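Local coordinates for trans-4-hydroxy-L-proline dehydratase (Clostridioides difficile 70-100-2010, PDB 6VXC), which uses glycyl radical chemistry to dehydrate trans-4-hydroxy-L-proline to (S)-1-pyrroline-5-carboxylate during anaerobic degradation of hydroxyproline, at residues G24-T29 against A327-E332; W160-E165 against S489-G494; L334-N339 against D388-I393. One frame throughout, in Å; residues are numbered along the deposited sequence.

Overall arrangement
From the N terminus, G24-T29 waits almost 300 residues before A327-E332 arrives and closes interaction 1, pinning the start of helix 27-38 to helix 324-339. Meanwhile W160-E165, in helix 158-166, has already opened interaction 2, so the two contacts cross along the chain. Interaction 3 begins just after interaction 1 ends, on the same helix 324-339, and closes when D388-I393 leaves helix 378-390; its short loop lies wholly within the long one that S489-G494 finally completes. Interactions 1 and 3 touch, their centres 10 Å apart, and join three helices. Interaction 2 lies across the chain's centre, its midpoint 52 Å from that of interaction 1.

Interaction 1 of 3, residues G24-T29 against A327-E332; sequences GTFERT and AQELLE
Hydrogen bonds to the carboxylate of E332 tie T25 and T29 to helix 324-339. OE1 of E332 accepts two: the backbone N of T25 at 2.9 Å, on the syn side of the carboxylate, and OG1 of T29 at 2.7 Å. E332 OE2 takes a bond from T25 OG1, whose 2.5 Å length is probably imprecise, and Q328 NE2 reaches it from one turn earlier in the same helix. Donors thus surround a buried carboxylate, which would probably help it keep its negative charge. A glutamate suits this place because its extended chain carries both oxygens to the loop and the first turn of helix 27-38, while threonine offers a hydroxyl on a short stem.

T29 also helps to start that helix. With chi1 at 59°, its OG1 lies between the backbone N and the carbonyl carbon and accepts the N-H of F26, the N-cap residue, at 3.3 Å. That is one half of a capping box, so the hydroxyl that grips E332 also secures the first turn.

One turn before E332, E329 forms the salt bridge: R28 NE meets E329 OE1 at 2.8 Å. The oxygen sits in the guanidinium plane, but the nitrogen approaches from above the carboxylate, 57° out of its plane. A water joins R28 NH1 to the same oxygen. R28 NH2 has a second acid, D257, and E329 OE2 pairs with R326.

Apolar packing fills in between: F26 CE2 rests 3.7 Å from E329 CB, and the methyl CG2 of T29 lies 3.6 Å from E332 CB.

Interaction 2 of 3, residues W160-E165 against S489-G494; sequences WLAAYE and SKKQIG
A small, largely apolar contact joins A162 and A163 of helix 158-166 to I493, just after the short, weakly bonded strand 491-492; the charged K491 and E165 stand at its solvent-facing margin. No hydrogen bond crosses it. Isoleucine fits because its two branches reach two neighbouring alanines. CG1 stands anti to the carbonyl carbon (chi1 -63°) and carries I493 CD1 to 3.7 Å from A162 CB, close also to the carbonyl oxygen of A162. CG2 of I493, the other branch, lies 4.1 Å from A163 CA. Alanines keep the helix surface low, and the CA atoms of A163 and I493 lie 5.9 Å apart. M168 touches both A163 and I493, extending the apolar patch.

K491 extends toward the helix beside I493, bent at chi3, until its NZ stands 4.0 Å from A162 CB. It meets E165 at an oblique angle, K491 NZ 4.2 Å from E165 OE1, so the opposite charges probably attract without pairing directly. Long, flexible side chains are at home on this exposed side. Strand 491-492 runs antiparallel to 485-486, and I493 bonds through its backbone to G484: a small beta hairpin, its second strand weakly bonded, docked on a helix.

Interaction 3 of 3, residues L334-N339 against D388-I393; sequences LWVKFN and DEMKLI
Helix 324-339 in its last turns lies against the end of helix 378-390, where K391 takes a positive phi of 45° and swings the chain back so that L392 CA comes 6.9 Å from N339 CA. L392 makes the most contacts, its methyls packing against the backbone of W335, the side chain of N339 and V336. Its CD1 lies 4.0 Å from both W335 O and N339 CB, and 4.2 Å from V336 CG2, while L392 CD2 meets N339 ND2 at 3.9 Å. A branched leucine suits a place with neighbours on successive turns of a helix.

M390, two residues earlier and the last residue of helix 378-390, is bent at chi2 and chi3 (-51° and -77°), which folds its terminal methyl round to the valine: M390 CE touches V336 CG2 at 3.6 Å. The flexible thioether chain can follow such a path, while the CB of M390 rests against W335 CD1 at 4.2 Å.

N339 supplies the polar edge. A water donates to its OD1 at 2.9 Å and accepts the backbone N-H of I393, and ND2 bonds to S36 OG. Beyond the turn the chain enters strand 396-401, so helix 378-390 belongs to a beta-alpha-beta crossover linking parallel strands 362-366 and 396-401. With no direct hydrogen bond between the two segments, cohesion probably comes mainly from buried apolar surface, the water serving amide and backbone at its margin.

Interaction 1 of 3, residues G24-T29 against A327-E332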
loop_
_atom_site.group_PDB
_atom_site.type_symbol
_atom_site.label_atom_id
_atom_site.label_comp_id
_atom_site.label_asym_id
_atom_site.label_seq_id
_atom_site.Cartn_x
_atom_site.Cartn_y
_atom_site.Cartn_z
ATOM N N GLY A 24 12.124 -20.189 -11.610
ATOM C CA GLY A 24 10.885 -20.824 -12.048
ATOM C C GLY A 24 11.101 -22.314 -11.865
ATOM O O GLY A 24 12.155 -22.853 -12.186
ATOM N N THR A 25 10.108 -22.983 -11.279
ATOM C CA THR A 25 10.241 -24.410 -10.995
ATOM C C THR A 25 10.092 -25.254 -12.255
ATOM O O THR A 25 10.699 -26.321 -12.357
ATOM C CB THR A 25 9.203 -24.820 -9.943
ATOM O OG1 THR A 25 9.388 -24.034 -8.766
ATOM C CG2 THR A 25 9.322 -26.296 -9.566
ATOM N N PHE A 26 9.348 -24.771 -13.242
ATOM C CA PHE A 26 9.079 -25.520 -14.453
ATOM C C PHE A 26 9.493 -24.712 -15.670
ATOM O O PHE A 26 9.633 -23.485 -15.614
ATOM C CB PHE A 26 7.600 -25.916 -14.525
ATOM C CG PHE A 26 7.124 -26.562 -13.275
ATOM C CD1 PHE A 26 7.348 -27.917 -13.060
ATOM C CD2 PHE A 26 6.525 -25.814 -12.277
ATOM C CE1 PHE A 26 6.942 -28.526 -11.892
ATOM C CE2 PHE A 26 6.109 -26.411 -11.104
ATOM C CZ PHE A 26 6.321 -27.779 -10.909
ATOM N N GLU A 27 9.700 -25.429 -16.773
ATOM C CA GLU A 27 10.073 -24.752 -18.005
ATOM C C GLU A 27 9.057 -23.675 -18.365
ATOM O O GLU A 27 9.433 -22.574 -18.780
ATOM C CB GLU A 27 10.175 -25.766 -19.149
ATOM C CG GLU A 27 11.293 -26.772 -19.012
ATOM C CD GLU A 27 12.657 -26.108 -18.962
ATOM O OE1 GLU A 27 13.003 -25.385 -19.921
ATOM O OE2 GLU A 27 13.374 -26.282 -17.955
ATOM N N ARG A 28 7.769 -23.955 -18.180
ATOM C CA ARG A 28 6.750 -22.947 -18.468
ATOM C C ARG A 28 6.984 -21.665 -17.675
ATOM O O ARG A 28 7.051 -20.572 -18.249
ATOM C CB ARG A 28 5.357 -23.502 -18.169
ATOM C CG ARG A 28 4.218 -22.509 -18.433
ATOM C CD ARG A 28 2.936 -22.946 -17.735
ATOM N NE ARG A 28 2.492 -24.282 -18.130
ATOM C CZ ARG A 28 1.890 -24.581 -19.277
ATOM N NH1 ARG A 28 1.538 -25.840 -19.525
ATOM N NH2 ARG A 28 1.623 -23.638 -20.170
ATOM N N THR A 29 7.137 -21.784 -16.352
ATOM C CA THR A 29 7.186 -20.594 -15.513
ATOM C C THR A 29 8.533 -19.889 -15.609
ATOM O O THR A 29 8.596 -18.670 -15.437
ATOM C CB THR A 29 6.839 -20.958 -14.064
ATOM O OG1 THR A 29 7.754 -21.936 -13.566
ATOM C CG2 THR A 29 5.413 -21.510 -13.974
ATOM N N ALA A 327 -0.341 -27.312 -8.679
ATOM C CA ALA A 327 -0.761 -26.225 -7.791
ATOM C C ALA A 327 0.329 -25.173 -7.639
ATOM O O ALA A 327 0.038 -23.972 -7.614
ATOM C CB ALA A 327 -1.165 -26.768 -6.426
ATOM N N GLN A 328 1.590 -25.602 -7.512
ATOM C CA GLN A 328 2.682 -24.644 -7.450
ATOM C C GLN A 328 2.870 -23.943 -8.783
ATOM O O GLN A 328 3.103 -22.729 -8.820
ATOM C CB GLN A 328 3.981 -25.334 -7.038
ATOM C CG GLN A 328 5.151 -24.377 -7.006
ATOM C CD GLN A 328 6.391 -24.969 -6.333
ATOM O OE1 GLN A 328 6.347 -26.062 -5.749
ATOM N NE2 GLN A 328 7.496 -24.239 -6.394
ATOM N N GLU A 329 2.761 -24.693 -9.887
ATOM C CA GLU A 329 2.927 -24.112 -11.213
ATOM C C GLU A 329 1.892 -23.011 -11.454
ATOM O O GLU A 329 2.213 -21.953 -12.006
ATOM C CB GLU A 329 2.829 -25.204 -12.287
ATOM C CG GLU A 329 2.978 -24.680 -13.725
ATOM C CD GLU A 329 2.873 -25.777 -14.794
ATOM O OE1 GLU A 329 3.513 -25.647 -15.848
ATOM O OE2 GLU A 329 2.123 -26.741 -14.594
ATOM N N LEU A 330 0.650 -23.247 -11.043
ATOM C CA LEU A 330 -0.393 -22.243 -11.234
ATOM C C LEU A 330 -0.106 -20.989 -10.414
ATOM O O LEU A 330 -0.341 -19.874 -10.880
ATOM C CB LEU A 330 -1.763 -22.829 -10.890
ATOM C CG LEU A 330 -2.293 -23.801 -11.942
ATOM C CD1 LEU A 330 -3.438 -24.648 -11.412
ATOM C CD2 LEU A 330 -2.721 -23.041 -13.186
ATOM N N LEU A 331 0.410 -21.152 -9.195
ATOM C CA LEU A 331 0.750 -19.994 -8.377
ATOM C C LEU A 331 1.964 -19.251 -8.914
ATOM O O LEU A 331 2.029 -18.026 -8.804
ATOM C CB LEU A 331 0.985 -20.414 -6.926
ATOM C CG LEU A 331 -0.310 -20.714 -6.179
ATOM C CD1 LEU A 331 -0.040 -21.250 -4.802
ATOM C CD2 LEU A 331 -1.180 -19.450 -6.113
ATOM N N GLU A 332 2.938 -19.962 -9.484
ATOM C CA GLU A 332 4.044 -19.266 -10.134
ATOM C C GLU A 332 3.542 -18.457 -11.315
ATOM O O GLU A 332 4.003 -17.337 -11.549
ATOM C CB GLU A 332 5.138 -20.260 -10.559
ATOM C CG GLU A 332 5.942 -20.764 -9.350
ATOM C CD GLU A 332 7.095 -21.735 -9.663
ATOM O OE1 GLU A 332 7.415 -21.983 -10.852
ATOM O OE2 GLU A 332 7.680 -22.249 -8.681
HETATM O O HOH W 1 2.546 -27.634 -17.568
#

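Interaction 2 of 3, residues W160-E165 against S489-G494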
loop_
_atom_site.group_PDB
_atom_site.type_symbol
_atom_site.label_atom_id
_atom_site.label_comp_id
_atom_site.label_asym_id
_atom_site.label_seq_id
_atom_site.Cartn_x
_atom_site.Cartn_y
_atom_site.Cartn_z
ATOM N N TRP A 160 -4.763 24.846 3.385
ATOM C CA TRP A 160 -4.451 23.493 2.908
ATOM C C TRP A 160 -3.401 23.526 1.805
ATOM O O TRP A 160 -2.449 22.736 1.806
ATOM C CB TRP A 160 -5.733 22.827 2.396
ATOM C CG TRP A 160 -5.658 21.344 2.054
ATOM C CD1 TRP A 160 -6.128 20.313 2.816
ATOM C CD2 TRP A 160 -5.107 20.745 0.871
ATOM N NE1 TRP A 160 -5.902 19.113 2.192
ATOM C CE2 TRP A 160 -5.275 19.347 0.996
ATOM C CE3 TRP A 160 -4.483 21.248 -0.275
ATOM C CZ2 TRP A 160 -4.843 18.450 0.015
ATOM C CZ3 TRP A 160 -4.049 20.356 -1.250
ATOM C CH2 TRP A 160 -4.225 18.971 -1.095
ATOM N N LEU A 161 -3.595 24.404 0.819
ATOM C CA LEU A 161 -2.662 24.485 -0.301
ATOM C C LEU A 161 -1.276 24.901 0.170
ATOM O O LEU A 161 -0.272 24.400 -0.334
ATOM C CB LEU A 161 -3.194 25.456 -1.364
ATOM C CG LEU A 161 -4.417 24.945 -2.137
ATOM C CD1 LEU A 161 -5.193 26.075 -2.820
ATOM C CD2 LEU A 161 -3.992 23.899 -3.169
ATOM N N ALA A 162 -1.199 25.828 1.116
ATOM C CA ALA A 162 0.108 26.226 1.629
ATOM C C ALA A 162 0.781 25.071 2.364
ATOM O O ALA A 162 1.968 24.797 2.148
ATOM C CB ALA A 162 -0.034 27.447 2.536
ATOM N N ALA A 163 0.031 24.373 3.215
ATOM C CA ALA A 163 0.597 23.256 3.962
ATOM C C ALA A 163 1.006 22.126 3.027
ATOM O O ALA A 163 2.114 21.599 3.126
ATOM C CB ALA A 163 -0.414 22.776 5.004
ATOM N N TYR A 164 0.141 21.786 2.071
ATOM C CA TYR A 164 0.470 20.767 1.080
ATOM C C TYR A 164 1.744 21.125 0.323
ATOM O O TYR A 164 2.690 20.324 0.247
ATOM C CB TYR A 164 -0.726 20.595 0.129
ATOM C CG TYR A 164 -0.471 19.794 -1.132
ATOM C CD1 TYR A 164 -0.330 18.407 -1.097
ATOM C CD2 TYR A 164 -0.430 20.424 -2.373
ATOM C CE1 TYR A 164 -0.115 17.686 -2.257
ATOM C CE2 TYR A 164 -0.229 19.717 -3.535
ATOM C CZ TYR A 164 -0.069 18.353 -3.478
ATOM O OH TYR A 164 0.139 17.688 -4.660
ATOM N N GLU A 165 1.819 22.359 -0.176
ATOM C CA GLU A 165 2.980 22.779 -0.953
ATOM C C GLU A 165 4.250 22.794 -0.119
ATOM O O GLU A 165 5.338 22.591 -0.661
ATOM C CB GLU A 165 2.727 24.157 -1.558
ATOM C CG GLU A 165 1.886 24.096 -2.788
ATOM C CD GLU A 165 1.405 25.461 -3.208
ATOM O OE1 GLU A 165 1.911 26.465 -2.648
ATOM O OE2 GLU A 165 0.514 25.527 -4.080
ATOM N N SER A 489 9.962 26.929 3.379
ATOM C CA SER A 489 9.149 27.656 2.409
ATOM C C SER A 489 9.097 29.149 2.701
ATOM O O SER A 489 8.580 29.897 1.870
ATOM C CB SER A 489 7.727 27.103 2.350
ATOM O OG SER A 489 7.006 27.456 3.513
ATOM N N LYS A 490 9.621 29.591 3.849
ATOM C CA LYS A 490 9.650 31.007 4.217
ATOM C C LYS A 490 8.245 31.607 4.200
ATOM O O LYS A 490 8.036 32.750 3.794
ATOM C CB LYS A 490 10.604 31.779 3.303
ATOM C CG LYS A 490 12.082 31.709 3.747
ATOM C CD LYS A 490 13.032 31.581 2.561
ATOM C CE LYS A 490 14.253 32.479 2.665
ATOM N NZ LYS A 490 14.875 32.460 4.023
ATOM N N LYS A 491 7.270 30.816 4.642
ATOM C CA LYS A 491 5.885 31.244 4.745
ATOM C C LYS A 491 5.345 30.891 6.119
ATOM O O LYS A 491 5.854 29.989 6.799
ATOM C CB LYS A 491 4.996 30.596 3.680
ATOM C CG LYS A 491 5.439 30.876 2.268
ATOM C CD LYS A 491 4.276 30.814 1.279
ATOM C CE LYS A 491 3.468 29.551 1.378
ATOM N NZ LYS A 491 2.504 29.411 0.226
ATOM N N GLN A 492 4.296 31.610 6.515
ATOM C CA GLN A 492 3.538 31.289 7.721
ATOM C C GLN A 492 2.599 30.130 7.394
ATOM O O GLN A 492 1.545 30.323 6.791
ATOM C CB GLN A 492 2.757 32.508 8.203
ATOM C CG GLN A 492 2.067 32.310 9.547
ATOM C CD GLN A 492 3.046 32.226 10.713
ATOM O OE1 GLN A 492 4.231 32.505 10.568
ATOM N NE2 GLN A 492 2.554 31.819 11.868
ATOM N N ILE A 493 2.957 28.929 7.834
ATOM C CA ILE A 493 2.203 27.720 7.517
ATOM C C ILE A 493 1.319 27.294 8.681
ATOM O O ILE A 493 0.182 26.877 8.475
ATOM C CB ILE A 493 3.170 26.585 7.093
ATOM C CG1 ILE A 493 3.919 26.971 5.805
ATOM C CG2 ILE A 493 2.455 25.227 6.986
ATOM C CD1 ILE A 493 3.000 27.238 4.633
ATOM N N GLY A 494 1.812 27.432 9.903
ATOM C CA GLY A 494 1.079 27.080 11.100
ATOM C C GLY A 494 0.483 28.283 11.806
ATOM O O GLY A 494 0.252 29.337 11.206
#

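Interaction 3 of 3, residues L334-N339 against D388-I393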
loop_
_atom_site.group_PDB
_atom_site.type_symbol
_atom_site.label_atom_id
_atom_site.label_comp_id
_atom_site.label_asym_id
_atom_site.label_seq_id
_atom_site.Cartn_x
_atom_site.Cartn_y
_atom_site.Cartn_z
ATOM N N LEU A 334 0.502 -17.116 -11.435
ATOM C CA LEU A 334 -0.126 -15.982 -10.760
ATOM C C LEU A 334 0.901 -14.928 -10.349
ATOM O O LEU A 334 0.692 -13.727 -10.562
ATOM C CB LEU A 334 -0.903 -16.466 -9.537
ATOM C CG LEU A 334 -1.663 -15.336 -8.821
ATOM C CD1 LEU A 334 -2.603 -14.614 -9.797
ATOM C CD2 LEU A 334 -2.431 -15.854 -7.624
ATOM N N TRP A 335 2.006 -15.364 -9.734
ATOM C CA TRP A 335 3.050 -14.434 -9.312
ATOM C C TRP A 335 3.525 -13.583 -10.479
ATOM O O TRP A 335 3.653 -12.355 -10.363
ATOM C CB TRP A 335 4.224 -15.208 -8.695
ATOM C CG TRP A 335 4.307 -15.093 -7.188
ATOM C CD1 TRP A 335 5.364 -14.663 -6.468
ATOM C CD2 TRP A 335 3.269 -15.381 -6.241
ATOM N NE1 TRP A 335 5.068 -14.667 -5.130
ATOM C CE2 TRP A 335 3.788 -15.107 -4.961
ATOM C CE3 TRP A 335 1.962 -15.865 -6.347
ATOM C CZ2 TRP A 335 3.051 -15.295 -3.797
ATOM C CZ3 TRP A 335 1.218 -16.042 -5.184
ATOM C CH2 TRP A 335 1.766 -15.763 -3.929
ATOM N N VAL A 336 3.770 -14.222 -11.627
ATOM C CA VAL A 336 4.213 -13.481 -12.800
ATOM C C VAL A 336 3.147 -12.478 -13.233
ATOM O O VAL A 336 3.469 -11.362 -13.651
ATOM C CB VAL A 336 4.576 -14.450 -13.943
ATOM C CG1 VAL A 336 4.779 -13.678 -15.231
ATOM C CG2 VAL A 336 5.815 -15.290 -13.584
ATOM N N LYS A 337 1.864 -12.854 -13.150
ATOM C CA LYS A 337 0.806 -11.925 -13.555
ATOM C C LYS A 337 0.839 -10.645 -12.722
ATOM O O LYS A 337 0.732 -9.540 -13.265
ATOM C CB LYS A 337 -0.573 -12.573 -13.470
ATOM C CG LYS A 337 -0.779 -13.783 -14.364
ATOM C CD LYS A 337 -0.505 -13.479 -15.855
ATOM C CE LYS A 337 -1.322 -12.348 -16.425
ATOM N NZ LYS A 337 -1.045 -12.082 -17.886
ATOM N N PHE A 338 0.979 -10.778 -11.400
ATOM C CA PHE A 338 1.172 -9.596 -10.561
ATOM C C PHE A 338 2.361 -8.770 -11.052
ATOM O O PHE A 338 2.276 -7.544 -11.181
ATOM C CB PHE A 338 1.406 -10.002 -9.104
ATOM C CG PHE A 338 0.169 -10.387 -8.340
ATOM C CD1 PHE A 338 -0.712 -9.426 -7.875
ATOM C CD2 PHE A 338 -0.067 -11.726 -8.011
ATOM C CE1 PHE A 338 -1.821 -9.784 -7.134
ATOM C CE2 PHE A 338 -1.171 -12.091 -7.282
ATOM C CZ PHE A 338 -2.053 -11.125 -6.837
ATOM N N ASN A 339 3.490 -9.433 -11.323
ATOM C CA ASN A 339 4.705 -8.730 -11.713
ATOM C C ASN A 339 4.595 -8.069 -13.080
ATOM O O ASN A 339 5.425 -7.211 -13.395
ATOM C CB ASN A 339 5.915 -9.679 -11.705
ATOM C CG ASN A 339 7.241 -8.924 -11.680
ATOM O OD1 ASN A 339 7.567 -8.254 -10.699
ATOM N ND2 ASN A 339 8.022 -9.060 -12.739
ATOM N N ASP A 388 9.868 -17.942 -2.762
ATOM C CA ASP A 388 11.299 -18.225 -2.693
ATOM C C ASP A 388 11.880 -18.427 -4.092
ATOM O O ASP A 388 12.830 -17.746 -4.493
ATOM C CB ASP A 388 11.482 -19.471 -1.821
ATOM C CG ASP A 388 12.909 -19.726 -1.374
ATOM O OD1 ASP A 388 13.789 -18.848 -1.508
ATOM O OD2 ASP A 388 13.127 -20.845 -0.845
ATOM N N GLU A 389 11.271 -19.317 -4.878
ATOM C CA GLU A 389 11.785 -19.595 -6.216
ATOM C C GLU A 389 11.695 -18.370 -7.126
ATOM O O GLU A 389 12.663 -18.022 -7.807
ATOM C CB GLU A 389 11.025 -20.764 -6.845
ATOM C CG GLU A 389 11.472 -21.061 -8.288
ATOM C CD GLU A 389 12.889 -21.625 -8.362
ATOM O OE1 GLU A 389 13.252 -22.415 -7.469
ATOM O OE2 GLU A 389 13.631 -21.269 -9.295
ATOM N N MET A 390 10.535 -17.708 -7.164
ATOM C CA MET A 390 10.312 -16.673 -8.179
ATOM C C MET A 390 11.118 -15.395 -7.921
ATOM O O MET A 390 11.529 -14.725 -8.877
ATOM C CB MET A 390 8.822 -16.343 -8.268
ATOM C CG MET A 390 7.948 -17.529 -8.723
ATOM S SD MET A 390 8.517 -18.346 -10.233
ATOM C CE MET A 390 7.963 -17.200 -11.478
ATOM N N LYS A 391 11.349 -15.043 -6.664
ATOM C CA LYS A 391 12.080 -13.837 -6.277
ATOM C C LYS A 391 11.624 -12.612 -7.091
ATOM O O LYS A 391 12.412 -11.917 -7.728
ATOM C CB LYS A 391 13.588 -14.065 -6.402
ATOM C CG LYS A 391 14.436 -13.030 -5.646
ATOM C CD LYS A 391 15.952 -13.256 -5.771
ATOM C CE LYS A 391 16.717 -12.142 -5.056
ATOM N NZ LYS A 391 18.188 -12.384 -4.928
ATOM N N LEU A 392 10.314 -12.348 -7.031
ATOM C CA LEU A 392 9.693 -11.201 -7.691
ATOM C C LEU A 392 9.191 -10.206 -6.653
ATOM O O LEU A 392 8.647 -10.598 -5.616
ATOM C CB LEU A 392 8.528 -11.643 -8.581
ATOM C CG LEU A 392 8.873 -12.587 -9.747
ATOM C CD1 LEU A 392 7.597 -13.113 -10.400
ATOM C CD2 LEU A 392 9.815 -11.934 -10.779
ATOM N N ILE A 393 9.382 -8.911 -6.923
ATOM C CA ILE A 393 8.978 -7.902 -5.941
ATOM C C ILE A 393 7.484 -7.622 -5.954
ATOM O O ILE A 393 6.981 -6.977 -5.026
ATOM C CB ILE A 393 9.764 -6.583 -6.115
ATOM C CG1 ILE A 393 9.573 -5.984 -7.508
ATOM C CG2 ILE A 393 11.232 -6.783 -5.786
ATOM C CD1 ILE A 393 10.330 -4.668 -7.688
HETATM O O HOH W 2 10.268 -8.456 -9.668
#